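Local coordinates for uncharacterized protein lp_2219 (Lactobacillus plantarum, PDB 3HFQ) that is of unknown function but folds as a seven-bladed beta-propeller of the lactonase family, so a lactone-hydrolysing role is possible though unproven, at residues A[16-21]-A[35-40]; A[84-89]-A[105-110]; A[147-152]-A[214-219]; A[253-258]-A[291-296]. The protein carries 1 engineered substitution. All blocks are in the same frame, centred on the assembly; numbering follows the deposited sequence.

Interaction 1: A[16-21]-A[35-40]; sequences QGIYQG and LLAATQ
Ile18 and Ala37 form the antiparallel hydrogen-bonded pair at the centre of this hairpin contact. Among the backbone bonds, Ile18 N gives its hydrogen to Ala37 O (2.9 Å), while Ile18 O accepts twice, from Leu36 N at 2.6 Å and from Ala37 N at 3.2 Å. Two residues facing one define a classic beta bulge, and the register duly shifts by one between Ile18 and Tyr19. Thr39 N reaches Gln16 O at 3.2 Å. Gly17 has phi 142°, where a beta carbon would run into the carbonyl before it and into Ala37 O.

The apolar contacts divide between the two faces. On one, Leu35 CD1 lies over the Tyr19 ring, 4.0 Å from its centroid and 13° off the normal, a CH-pi contact. The hydroxyl of that ring is tied within its own segment, where Tyr19 OH accepts from Gln16 N. On the other, Ile18 CG1 meets Thr39 CG2 at 3.9 Å, and Ile18 continues onto Leu53 of the next blade. Gln20, whose amide is bonded to Arg4 and Gln73, lies across Leu36 CD1.

Backbone bonds thus set the register, and the bulge coincides with the corner at Leu36, where Ile18 O keeps two donors.

Interaction 2: A[84-89]-A[105-110]; sequences PGTPPA and YHKGTA
Lys107 and Pro84 make the one direct hydrogen bond of this surface contact: Lys107 NZ donates to Pro84 O at 2.8 Å, tilted 32° from the carbonyl plane. A water beside this bond accepts from Lys107 NZ and lies 2.8 Å from Thr86 O, which also receives Asn104 ND2. Beyond CG the lysine chain is extended, which carries CE past Gly85 CA; a beta carbon on Gly85 would collide with CE. Beside it is the closest side-chain packing, where Thr86 crosses His106 at about a right angle. Thr86 OG1 approaches His106 CB at 3.3 Å and lies at the ring's edge near its plane, while Thr86 CG2 is 3.7 Å from His106 CD2. The imidazole is backed on one face by Tyr105 CD1.

The side toward Ala89 and Tyr105 is looser. There a second water links Pro87 O (2.7 Å) to Tyr105 N (3.0 Å), and Ala89 CB only grazes Tyr105 CB, at 4.3 Å. The phenol of Tyr105 turns away to stack on His142, with a phosphate, probably from the crystallisation liquor, about 3 Å from it.

An alanine in place of Lys107 would probably leave Pro84 O without its ammonium partner and free the first water to shift. The inter-blade connection therefore meets the turn at 105-108 mainly through polar links, two of them water-mediated, with little apolar burial.

Interaction 3: A[147-152]-A[214-219]; sequences DLTPDN and LKYDTQ. Engineered in segment 214-219: Thr218 (natural residue Ala).
Asp151 and Thr218 bring the backbones closest, with CA atoms 6.2 Å apart, where the type I turn from Thr149 to Asn152 faces residues 216-218; the turn is closed by Asn152 N donating to Thr149 O.

Asp151 OD1 is the focus of the side-chain contact. It accepts from Tyr216 OH at 2.7 Å, on the syn side and 17° out of the carboxylate plane, and from Thr149 OG1 at 2.6 Å, nearly along its C-O bond. The oxygen sits at the edge of the Tyr216 ring, in its plane, while carboxylate and ring planes stand 69° apart. Pro150 CD approaches Tyr216 CE2 at 3.9 Å, obliquely to the ring.

The engineered Thr218 slides past Asp151 in the opposite direction, its CG2 being 3.9 Å from Asp151 CB. Asp151 OD2 and Thr218 O are two acceptors only 3.4 Å apart, and Arg153 reconciles them: its NE makes a salt bridge to OD2 and its NH2 binds Thr218 O. Two donors on one oxygen and a guanidinium on the other would be expected to stabilise the charged carboxylate. Tyr216 is held in turn by Phe194, edge-to-face, and by Phe223.

The arrangement is inter-blade packing of a beta-propeller: the turn after the innermost strand of one blade rests on the third strand of the next, here through side-chain hydrogen bonds and a bridging arginine instead of backbone pairing.

Interaction 4: A[253-258]-A[291-296]; sequences FLYVSN and FDLDPT
Phe291 packs its ring against the stretch from Tyr255 to Ser257. Its CE2 and CZ both lie 3.5 Å from Tyr255 CB, and on its other flank CD1 is 3.7 Å from Ser257 CB. The strand's backbone takes part too: Ser257 N is 3.6 Å from Phe291 CE1, approaching obliquely, while Tyr255 O lies in the ring plane at the edge, 3.6 Å from CZ. A second apolar contact follows two residues on, with Leu293 CD1 over one face of the Tyr255 ring, 4.2 Å from CD1 of that tyrosine.

No hydrogen bond spans the two segments. Their strand axes approach to 8.4 Å at 160°, nearly antiparallel but too far apart for backbone pairing, so the segments meet as layers of separate sheets. Phe291 reaches across with CG between its backbone N and carbonyl carbon (chi1 71°). A valine in its place would probably open a gap beside Tyr255 CB and Ser257 CB, since the ring atoms make those contacts.

Further out, polar bonds fix the partners. Ser257 OG accepts from Ala244 N and bonds to Pro288 O, Tyr255 OH is held by Gly320 O and Arg315 NE, and Phe291 O receives Arg246 NE. Several of these bonds also join one blade to the other.

Such packing is the stacking of neighbouring blades in a beta-propeller: the innermost strand of one, 290-293, lies against the second strand of its predecessor, 253-259, with Phe291, Leu293 and Tyr255 buried between the two sheets.

Overall arrangement
Read from the N terminus, the four contacts come in series; none nests in or crosses another. Interaction 1 closes a hairpin within the blade that the C-terminal strand 334-339 completes, the usual way a propeller ring is shut. Interaction 2 spans 15 residues, bringing the connection between two blades onto a turn of the blade it enters. Interactions 3 and 4 close longer loops, of 61 and 32 residues, and each ties one blade to its successor. Interactions 1 and 3 lie on opposite sides of the chain's centre, about 34 Å apart between centres, as do interactions 2 and 4 at about 26 Å. Together they sample the ring all round.

Interaction 1: A[16-21]-A[35-40]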
loop_
_atom_site.group_PDB
_atom_site.type_symbol
_atom_site.label_atom_id
_atom_site.label_comp_id
_atom_site.label_asym_id
_atom_site.label_seq_id
_atom_site.Cartn_x
_atom_site.Cartn_y
_atom_site.Cartn_z
ATOM N N GLN A 16 -15.487 -9.519 9.234
ATOM C CA GLN A 16 -16.003 -10.605 8.406
ATOM C C GLN A 16 -15.476 -10.530 6.976
ATOM O O GLN A 16 -15.869 -11.327 6.120
ATOM C CB GLN A 16 -17.534 -10.588 8.387
ATOM C CG GLN A 16 -18.170 -10.952 9.712
ATOM C CD GLN A 16 -19.682 -10.939 9.643
ATOM O OE1 GLN A 16 -20.290 -9.927 9.296
ATOM N NE2 GLN A 16 -20.300 -12.067 9.974
ATOM N N GLY A 17 -14.591 -9.571 6.713
ATOM C CA GLY A 17 -14.035 -9.452 5.376
ATOM C C GLY A 17 -13.814 -8.040 4.869
ATOM O O GLY A 17 -13.259 -7.189 5.568
ATOM N N ILE A 18 -14.251 -7.796 3.638
ATOM C CA ILE A 18 -14.100 -6.493 3.003
ATOM C C ILE A 18 -15.336 -5.632 3.243
ATOM O O ILE A 18 -16.463 -6.056 2.973
ATOM C CB ILE A 18 -13.879 -6.657 1.481
ATOM C CG1 ILE A 18 -12.652 -7.539 1.238
ATOM C CG2 ILE A 18 -13.686 -5.295 0.822
ATOM C CD1 ILE A 18 -12.483 -7.976 -0.197
ATOM N N TYR A 19 -15.123 -4.427 3.762
ATOM C CA TYR A 19 -16.225 -3.509 4.021
ATOM C C TYR A 19 -16.236 -2.382 3.003
ATOM O O TYR A 19 -15.271 -2.192 2.260
ATOM C CB TYR A 19 -16.133 -2.927 5.442
ATOM C CG TYR A 19 -16.331 -3.962 6.531
ATOM C CD1 TYR A 19 -15.290 -4.809 6.907
ATOM C CD2 TYR A 19 -17.577 -4.138 7.138
ATOM C CE1 TYR A 19 -15.480 -5.811 7.855
ATOM C CE2 TYR A 19 -17.781 -5.143 8.089
ATOM C CZ TYR A 19 -16.726 -5.975 8.440
ATOM O OH TYR A 19 -16.906 -6.972 9.369
ATOM N N GLN A 20 -17.340 -1.645 2.963
ATOM C CA GLN A 20 -17.461 -0.532 2.036
ATOM C C GLN A 20 -18.134 0.642 2.727
ATOM O O GLN A 20 -18.988 0.465 3.598
ATOM C CB GLN A 20 -18.242 -0.958 0.785
ATOM C CG GLN A 20 -19.732 -1.215 0.981
ATOM C CD GLN A 20 -20.374 -1.832 -0.252
ATOM O OE1 GLN A 20 -20.012 -1.503 -1.384
ATOM N NE2 GLN A 20 -21.336 -2.723 -0.038
ATOM N N GLY A 21 -17.725 1.844 2.349
ATOM C CA GLY A 21 -18.298 3.026 2.955
ATOM C C GLY A 21 -18.455 4.153 1.962
ATOM O O GLY A 21 -18.224 3.989 0.762
ATOM N N LEU A 35 -20.578 -4.804 5.130
ATOM C CA LEU A 35 -19.732 -5.812 4.509
ATOM C C LEU A 35 -20.029 -5.963 3.019
ATOM O O LEU A 35 -21.182 -6.120 2.617
ATOM C CB LEU A 35 -19.952 -7.151 5.213
ATOM C CG LEU A 35 -19.086 -8.333 4.781
ATOM C CD1 LEU A 35 -17.665 -8.126 5.283
ATOM C CD2 LEU A 35 -19.670 -9.625 5.351
ATOM N N LEU A 36 -18.984 -5.909 2.200
ATOM C CA LEU A 36 -19.135 -6.063 0.761
ATOM C C LEU A 36 -18.870 -7.519 0.385
ATOM O O LEU A 36 -19.574 -8.096 -0.441
ATOM C CB LEU A 36 -18.156 -5.151 0.014
ATOM C CG LEU A 36 -18.104 -5.307 -1.512
ATOM C CD1 LEU A 36 -19.446 -4.926 -2.125
ATOM C CD2 LEU A 36 -17.000 -4.430 -2.074
ATOM N N ALA A 37 -17.855 -8.114 1.000
ATOM C CA ALA A 37 -17.518 -9.502 0.703
ATOM C C ALA A 37 -17.011 -10.264 1.917
ATOM O O ALA A 37 -16.060 -9.839 2.580
ATOM C CB ALA A 37 -16.477 -9.554 -0.407
ATOM N N ALA A 38 -17.649 -11.393 2.206
ATOM C CA ALA A 38 -17.235 -12.227 3.323
ATOM C C ALA A 38 -16.030 -13.023 2.837
ATOM O O ALA A 38 -16.133 -13.799 1.886
ATOM C CB ALA A 38 -18.364 -13.167 3.732
ATOM N N THR A 39 -14.887 -12.811 3.479
ATOM C CA THR A 39 -13.652 -13.491 3.110
ATOM C C THR A 39 -12.651 -13.399 4.267
ATOM O O THR A 39 -12.849 -12.624 5.201
ATOM C CB THR A 39 -13.059 -12.866 1.817
ATOM O OG1 THR A 39 -11.866 -13.564 1.440
ATOM C CG2 THR A 39 -12.750 -11.391 2.029
ATOM N N GLN A 40 -11.583 -14.191 4.214
ATOM C CA GLN A 40 -10.594 -14.192 5.289
ATOM C C GLN A 40 -9.310 -13.418 5.003
ATOM O O GLN A 40 -8.703 -13.575 3.947
ATOM C CB GLN A 40 -10.236 -15.632 5.671
ATOM C CG GLN A 40 -11.357 -16.387 6.373
ATOM C CD GLN A 40 -11.732 -15.757 7.702
ATOM O OE1 GLN A 40 -10.911 -15.680 8.620
ATOM N NE2 GLN A 40 -12.974 -15.301 7.809
#

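Interaction 2: A[84-89]-A[105-110]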
loop_
_atom_site.group_PDB
_atom_site.type_symbol
_atom_site.label_atom_id
_atom_site.label_comp_id
_atom_site.label_asym_id
_atom_site.label_seq_id
_atom_site.Cartn_x
_atom_site.Cartn_y
_atom_site.Cartn_z
ATOM N N PRO A 84 -0.233 -23.592 -0.680
ATOM C CA PRO A 84 0.110 -23.845 0.720
ATOM C C PRO A 84 1.035 -22.759 1.258
ATOM O O PRO A 84 2.000 -22.360 0.601
ATOM C CB PRO A 84 0.763 -25.236 0.679
ATOM C CG PRO A 84 1.096 -25.459 -0.788
ATOM C CD PRO A 84 -0.037 -24.798 -1.502
ATOM N N GLY A 85 0.716 -22.264 2.448
ATOM C CA GLY A 85 1.519 -21.218 3.048
ATOM C C GLY A 85 0.696 -20.006 3.442
ATOM O O GLY A 85 -0.540 -20.014 3.377
ATOM N N THR A 86 1.392 -18.948 3.840
ATOM C CA THR A 86 0.756 -17.712 4.273
ATOM C C THR A 86 0.187 -16.889 3.125
ATOM O O THR A 86 0.615 -17.022 1.979
ATOM C CB THR A 86 1.758 -16.818 5.015
ATOM O OG1 THR A 86 2.811 -16.446 4.116
ATOM C CG2 THR A 86 2.352 -17.555 6.204
ATOM N N PRO A 87 -0.801 -16.031 3.425
ATOM C CA PRO A 87 -1.415 -15.178 2.403
ATOM C C PRO A 87 -0.420 -14.055 2.107
ATOM O O PRO A 87 0.467 -13.784 2.915
ATOM C CB PRO A 87 -2.669 -14.638 3.097
ATOM C CG PRO A 87 -2.932 -15.629 4.202
ATOM C CD PRO A 87 -1.546 -15.943 4.690
ATOM N N PRO A 88 -0.548 -13.396 0.946
ATOM C CA PRO A 88 0.365 -12.302 0.590
ATOM C C PRO A 88 0.103 -11.032 1.408
ATOM O O PRO A 88 -0.763 -11.023 2.285
ATOM C CB PRO A 88 0.108 -12.114 -0.904
ATOM C CG PRO A 88 -1.340 -12.497 -1.045
ATOM C CD PRO A 88 -1.441 -13.730 -0.177
ATOM N N ALA A 89 0.845 -9.964 1.114
ATOM C CA ALA A 89 0.704 -8.709 1.851
ATOM C C ALA A 89 0.399 -7.489 0.982
ATOM O O ALA A 89 0.054 -6.425 1.498
ATOM C CB ALA A 89 1.969 -8.448 2.665
ATOM N N TYR A 105 5.094 -11.599 2.259
ATOM C CA TYR A 105 6.024 -11.293 3.337
ATOM C C TYR A 105 6.771 -12.498 3.890
ATOM O O TYR A 105 7.997 -12.561 3.830
ATOM C CB TYR A 105 5.258 -10.598 4.461
ATOM C CG TYR A 105 6.121 -10.044 5.572
ATOM C CD1 TYR A 105 6.563 -10.857 6.618
ATOM C CD2 TYR A 105 6.466 -8.696 5.594
ATOM C CE1 TYR A 105 7.335 -10.334 7.660
ATOM C CE2 TYR A 105 7.235 -8.164 6.624
ATOM C CZ TYR A 105 7.659 -8.983 7.654
ATOM O OH TYR A 105 8.409 -8.437 8.674
ATOM N N HIS A 106 6.024 -13.456 4.423
ATOM C CA HIS A 106 6.614 -14.642 5.025
ATOM C C HIS A 106 7.383 -15.550 4.061
ATOM O O HIS A 106 8.429 -16.090 4.424
ATOM C CB HIS A 106 5.511 -15.424 5.739
ATOM C CG HIS A 106 4.714 -14.590 6.697
ATOM N ND1 HIS A 106 5.220 -14.152 7.904
ATOM C CD2 HIS A 106 3.464 -14.080 6.606
ATOM C CE1 HIS A 106 4.314 -13.409 8.514
ATOM N NE2 HIS A 106 3.238 -13.349 7.747
ATOM N N LYS A 107 6.886 -15.711 2.838
ATOM C CA LYS A 107 7.551 -16.568 1.853
ATOM C C LYS A 107 8.721 -15.901 1.132
ATOM O O LYS A 107 9.598 -16.588 0.603
ATOM C CB LYS A 107 6.553 -17.051 0.799
ATOM C CG LYS A 107 5.485 -18.001 1.303
ATOM C CD LYS A 107 4.590 -18.421 0.140
ATOM C CE LYS A 107 3.820 -19.688 0.442
ATOM N NZ LYS A 107 3.068 -20.153 -0.759
ATOM N N GLY A 108 8.720 -14.570 1.098
ATOM C CA GLY A 108 9.787 -13.840 0.427
ATOM C C GLY A 108 9.651 -13.947 -1.080
ATOM O O GLY A 108 10.641 -14.046 -1.809
ATOM N N THR A 109 8.410 -13.904 -1.553
ATOM C CA THR A 109 8.138 -14.039 -2.975
ATOM C C THR A 109 7.349 -12.910 -3.616
ATOM O O THR A 109 6.654 -12.143 -2.945
ATOM C CB THR A 109 7.348 -15.331 -3.253
ATOM O OG1 THR A 109 6.124 -15.301 -2.507
ATOM C CG2 THR A 109 8.147 -16.552 -2.842
ATOM N N ALA A 110 7.476 -12.836 -4.936
ATOM C CA ALA A 110 6.751 -11.882 -5.762
ATOM C C ALA A 110 6.069 -12.828 -6.740
ATOM O O ALA A 110 6.718 -13.687 -7.339
ATOM C CB ALA A 110 7.713 -10.960 -6.499
HETATM O O HOH W 1 0.700 -19.142 0.225
HETATM O O HOH W 2 2.482 -12.035 3.574
#

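Interaction 3: A[147-152]-A[214-219]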
loop_
_atom_site.group_PDB
_atom_site.type_symbol
_atom_site.label_atom_id
_atom_site.label_comp_id
_atom_site.label_asym_id
_atom_site.label_seq_id
_atom_site.Cartn_x
_atom_site.Cartn_y
_atom_site.Cartn_z
ATOM N N ASP A 147 4.764 -3.237 -7.509
ATOM C CA ASP A 147 3.965 -2.354 -8.346
ATOM C C ASP A 147 4.787 -1.743 -9.478
ATOM O O ASP A 147 6.017 -1.758 -9.445
ATOM C CB ASP A 147 3.315 -1.255 -7.495
ATOM C CG ASP A 147 1.870 -0.995 -7.896
ATOM O OD1 ASP A 147 1.569 -1.062 -9.107
ATOM O OD2 ASP A 147 1.036 -0.718 -7.007
ATOM N N LEU A 148 4.089 -1.199 -10.471
ATOM C CA LEU A 148 4.710 -0.628 -11.666
ATOM C C LEU A 148 5.493 0.677 -11.539
ATOM O O LEU A 148 5.142 1.562 -10.762
ATOM C CB LEU A 148 3.637 -0.450 -12.748
ATOM C CG LEU A 148 2.934 -1.727 -13.216
ATOM C CD1 LEU A 148 1.726 -1.366 -14.061
ATOM C CD2 LEU A 148 3.910 -2.594 -14.003
ATOM N N THR A 149 6.556 0.783 -12.332
ATOM C CA THR A 149 7.388 1.980 -12.366
ATOM C C THR A 149 6.830 2.836 -13.502
ATOM O O THR A 149 5.993 2.375 -14.273
ATOM C CB THR A 149 8.866 1.650 -12.696
ATOM O OG1 THR A 149 8.941 1.052 -13.994
ATOM C CG2 THR A 149 9.452 0.698 -11.664
ATOM N N PRO A 150 7.300 4.085 -13.630
ATOM C CA PRO A 150 6.817 4.973 -14.694
ATOM C C PRO A 150 6.929 4.377 -16.098
ATOM O O PRO A 150 6.084 4.641 -16.952
ATOM C CB PRO A 150 7.685 6.219 -14.519
ATOM C CG PRO A 150 7.916 6.246 -13.035
ATOM C CD PRO A 150 8.246 4.795 -12.749
ATOM N N ASP A 151 7.966 3.574 -16.331
ATOM C CA ASP A 151 8.169 2.961 -17.640
ATOM C C ASP A 151 7.698 1.508 -17.682
ATOM O O ASP A 151 8.138 0.712 -18.511
ATOM C CB ASP A 151 9.640 3.082 -18.065
ATOM C CG ASP A 151 10.594 2.416 -17.096
ATOM O OD1 ASP A 151 10.252 2.282 -15.902
ATOM O OD2 ASP A 151 11.704 2.046 -17.532
ATOM N N ASN A 152 6.793 1.188 -16.765
ATOM C CA ASN A 152 6.172 -0.124 -16.664
ATOM C C ASN A 152 7.021 -1.342 -16.326
ATOM O O ASN A 152 6.717 -2.457 -16.749
ATOM C CB ASN A 152 5.343 -0.377 -17.922
ATOM C CG ASN A 152 4.169 0.578 -18.026
ATOM O OD1 ASN A 152 3.248 0.531 -17.210
ATOM N ND2 ASN A 152 4.207 1.463 -19.013
ATOM N N LEU A 214 14.552 9.024 -3.866
ATOM C CA LEU A 214 15.345 8.349 -4.889
ATOM C C LEU A 214 15.117 8.963 -6.261
ATOM O O LEU A 214 14.016 9.426 -6.564
ATOM C CB LEU A 214 14.957 6.870 -4.976
ATOM C CG LEU A 214 14.811 6.061 -3.684
ATOM C CD1 LEU A 214 14.184 4.715 -4.011
ATOM C CD2 LEU A 214 16.173 5.889 -3.015
ATOM N N LYS A 215 16.163 8.967 -7.081
ATOM C CA LYS A 215 16.058 9.459 -8.446
ATOM C C LYS A 215 15.946 8.193 -9.292
ATOM O O LYS A 215 16.730 7.259 -9.118
ATOM C CB LYS A 215 17.318 10.235 -8.849
ATOM C CG LYS A 215 17.311 10.732 -10.294
ATOM C CD LYS A 215 16.351 11.900 -10.490
ATOM C CE LYS A 215 16.216 12.282 -11.962
ATOM N NZ LYS A 215 15.538 11.210 -12.748
ATOM N N TYR A 216 14.971 8.148 -10.192
ATOM C CA TYR A 216 14.789 6.980 -11.051
ATOM C C TYR A 216 15.115 7.343 -12.495
ATOM O O TYR A 216 14.714 8.397 -12.980
ATOM C CB TYR A 216 13.343 6.481 -10.967
ATOM C CG TYR A 216 13.058 5.262 -11.820
ATOM C CD1 TYR A 216 13.593 4.016 -11.493
ATOM C CD2 TYR A 216 12.244 5.354 -12.950
ATOM C CE1 TYR A 216 13.322 2.889 -12.267
ATOM C CE2 TYR A 216 11.968 4.236 -13.734
ATOM C CZ TYR A 216 12.509 3.005 -13.384
ATOM O OH TYR A 216 12.224 1.892 -14.145
ATOM N N ASP A 217 15.843 6.464 -13.178
ATOM C CA ASP A 217 16.203 6.689 -14.575
ATOM C C ASP A 217 15.570 5.601 -15.441
ATOM O O ASP A 217 15.903 4.424 -15.314
ATOM C CB ASP A 217 17.727 6.664 -14.739
ATOM C CG ASP A 217 18.172 7.046 -16.142
ATOM O OD1 ASP A 217 17.304 7.288 -17.007
ATOM O OD2 ASP A 217 19.395 7.107 -16.375
ATOM N N THR A 218 14.654 5.991 -16.322
ATOM C CA THR A 218 13.996 5.013 -17.177
ATOM C C THR A 218 14.968 4.318 -18.125
ATOM O O THR A 218 14.738 3.180 -18.528
ATOM C CB THR A 218 12.871 5.660 -17.999
ATOM O OG1 THR A 218 13.408 6.719 -18.802
ATOM C CG2 THR A 218 11.803 6.220 -17.073
ATOM N N GLN A 219 16.060 4.991 -18.471
ATOM C CA GLN A 219 17.043 4.399 -19.377
ATOM C C GLN A 219 17.776 3.213 -18.752
ATOM O O GLN A 219 18.093 2.243 -19.443
ATOM C CB GLN A 219 18.060 5.452 -19.836
ATOM C CG GLN A 219 17.443 6.593 -20.640
ATOM C CD GLN A 219 18.474 7.391 -21.421
ATOM O OE1 GLN A 219 19.472 7.855 -20.866
ATOM N NE2 GLN A 219 18.233 7.559 -22.718
#

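Interaction 4: A[253-258]-A[291-296]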
loop_
_atom_site.group_PDB
_atom_site.type_symbol
_atom_site.label_atom_id
_atom_site.label_comp_id
_atom_site.label_asym_id
_atom_site.label_seq_id
_atom_site.Cartn_x
_atom_site.Cartn_y
_atom_site.Cartn_z
ATOM N N PHE A 253 3.009 17.259 -2.281
ATOM C CA PHE A 253 2.974 16.807 -0.899
ATOM C C PHE A 253 3.045 15.299 -0.720
ATOM O O PHE A 253 2.349 14.546 -1.404
ATOM C CB PHE A 253 1.722 17.369 -0.226
ATOM C CG PHE A 253 1.706 18.870 -0.166
ATOM C CD1 PHE A 253 2.482 19.548 0.766
ATOM C CD2 PHE A 253 0.963 19.608 -1.082
ATOM C CE1 PHE A 253 2.524 20.941 0.784
ATOM C CE2 PHE A 253 0.996 21.004 -1.074
ATOM C CZ PHE A 253 1.778 21.669 -0.140
ATOM N N LEU A 254 3.900 14.874 0.208
ATOM C CA LEU A 254 4.099 13.461 0.513
ATOM C C LEU A 254 3.524 13.157 1.893
ATOM O O LEU A 254 3.674 13.946 2.828
ATOM C CB LEU A 254 5.594 13.125 0.494
ATOM C CG LEU A 254 6.012 11.655 0.618
ATOM C CD1 LEU A 254 5.656 10.907 -0.670
ATOM C CD2 LEU A 254 7.511 11.573 0.857
ATOM N N TYR A 255 2.864 12.010 2.020
ATOM C CA TYR A 255 2.269 11.613 3.288
ATOM C C TYR A 255 2.722 10.209 3.685
ATOM O O TYR A 255 2.892 9.345 2.826
ATOM C CB TYR A 255 0.733 11.648 3.186
ATOM C CG TYR A 255 0.167 12.994 2.766
ATOM C CD1 TYR A 255 0.264 13.433 1.444
ATOM C CD2 TYR A 255 -0.418 13.848 3.701
ATOM C CE1 TYR A 255 -0.197 14.698 1.069
ATOM C CE2 TYR A 255 -0.882 15.113 3.336
ATOM C CZ TYR A 255 -0.765 15.532 2.019
ATOM O OH TYR A 255 -1.172 16.802 1.660
ATOM N N VAL A 256 2.934 9.988 4.980
ATOM C CA VAL A 256 3.328 8.667 5.462
ATOM C C VAL A 256 2.659 8.403 6.811
ATOM O O VAL A 256 2.474 9.324 7.606
ATOM C CB VAL A 256 4.874 8.547 5.604
ATOM C CG1 VAL A 256 5.390 9.493 6.674
ATOM C CG2 VAL A 256 5.257 7.110 5.931
ATOM N N SER A 257 2.263 7.155 7.057
ATOM C CA SER A 257 1.627 6.820 8.325
ATOM C C SER A 257 2.624 6.154 9.271
ATOM O O SER A 257 3.507 5.405 8.843
ATOM C CB SER A 257 0.411 5.910 8.101
ATOM O OG SER A 257 0.780 4.679 7.503
ATOM N N ASN A 258 2.474 6.443 10.560
ATOM C CA ASN A 258 3.351 5.906 11.592
ATOM C C ASN A 258 2.582 5.037 12.585
ATOM O O ASN A 258 1.641 5.508 13.224
ATOM C CB ASN A 258 4.024 7.053 12.359
ATOM C CG ASN A 258 4.997 7.845 11.502
ATOM O OD1 ASN A 258 4.788 9.030 11.230
ATOM N ND2 ASN A 258 6.063 7.194 11.071
ATOM N N PHE A 291 -3.887 4.455 4.522
ATOM C CA PHE A 291 -4.681 5.665 4.372
ATOM C C PHE A 291 -4.520 6.087 2.920
ATOM O O PHE A 291 -3.683 5.542 2.208
ATOM C CB PHE A 291 -4.138 6.787 5.271
ATOM C CG PHE A 291 -2.817 7.357 4.806
ATOM C CD1 PHE A 291 -1.614 6.724 5.122
ATOM C CD2 PHE A 291 -2.780 8.501 4.008
ATOM C CE1 PHE A 291 -0.401 7.216 4.649
ATOM C CE2 PHE A 291 -1.566 9.002 3.527
ATOM C CZ PHE A 291 -0.373 8.355 3.850
ATOM N N ASP A 292 -5.324 7.048 2.479
ATOM C CA ASP A 292 -5.196 7.563 1.124
ATOM C C ASP A 292 -6.010 8.833 0.964
ATOM O O ASP A 292 -6.934 9.092 1.736
ATOM C CB ASP A 292 -5.647 6.529 0.085
ATOM C CG ASP A 292 -5.142 6.853 -1.319
ATOM O OD1 ASP A 292 -4.275 7.750 -1.454
ATOM O OD2 ASP A 292 -5.597 6.205 -2.287
ATOM N N LEU A 293 -5.639 9.637 -0.026
ATOM C CA LEU A 293 -6.363 10.861 -0.322
ATOM C C LEU A 293 -7.549 10.399 -1.152
ATOM O O LEU A 293 -7.464 9.371 -1.826
ATOM C CB LEU A 293 -5.504 11.817 -1.160
ATOM C CG LEU A 293 -4.376 12.607 -0.490
ATOM C CD1 LEU A 293 -3.313 11.668 0.061
ATOM C CD2 LEU A 293 -3.767 13.553 -1.519
ATOM N N ASP A 294 -8.653 11.133 -1.102
ATOM C CA ASP A 294 -9.819 10.754 -1.890
ATOM C C ASP A 294 -9.557 11.245 -3.315
ATOM O O ASP A 294 -8.589 11.966 -3.554
ATOM C CB ASP A 294 -11.082 11.403 -1.320
ATOM C CG ASP A 294 -11.188 12.872 -1.665
ATOM O OD1 ASP A 294 -10.247 13.630 -1.352
ATOM O OD2 ASP A 294 -12.217 13.263 -2.251
ATOM N N PRO A 295 -10.407 10.859 -4.282
ATOM C CA PRO A 295 -10.214 11.290 -5.671
ATOM C C PRO A 295 -10.116 12.801 -5.889
ATOM O O PRO A 295 -9.365 13.257 -6.754
ATOM C CB PRO A 295 -11.409 10.668 -6.387
ATOM C CG PRO A 295 -11.596 9.382 -5.626
ATOM C CD PRO A 295 -11.491 9.864 -4.194
ATOM N N THR A 296 -10.869 13.580 -5.118
ATOM C CA THR A 296 -10.826 15.035 -5.268
ATOM C C THR A 296 -9.570 15.591 -4.603
ATOM O O THR A 296 -9.140 16.707 -4.896
ATOM C CB THR A 296 -12.049 15.722 -4.617
ATOM O OG1 THR A 296 -11.967 15.609 -3.189
ATOM C CG2 THR A 296 -13.341 15.083 -5.101
#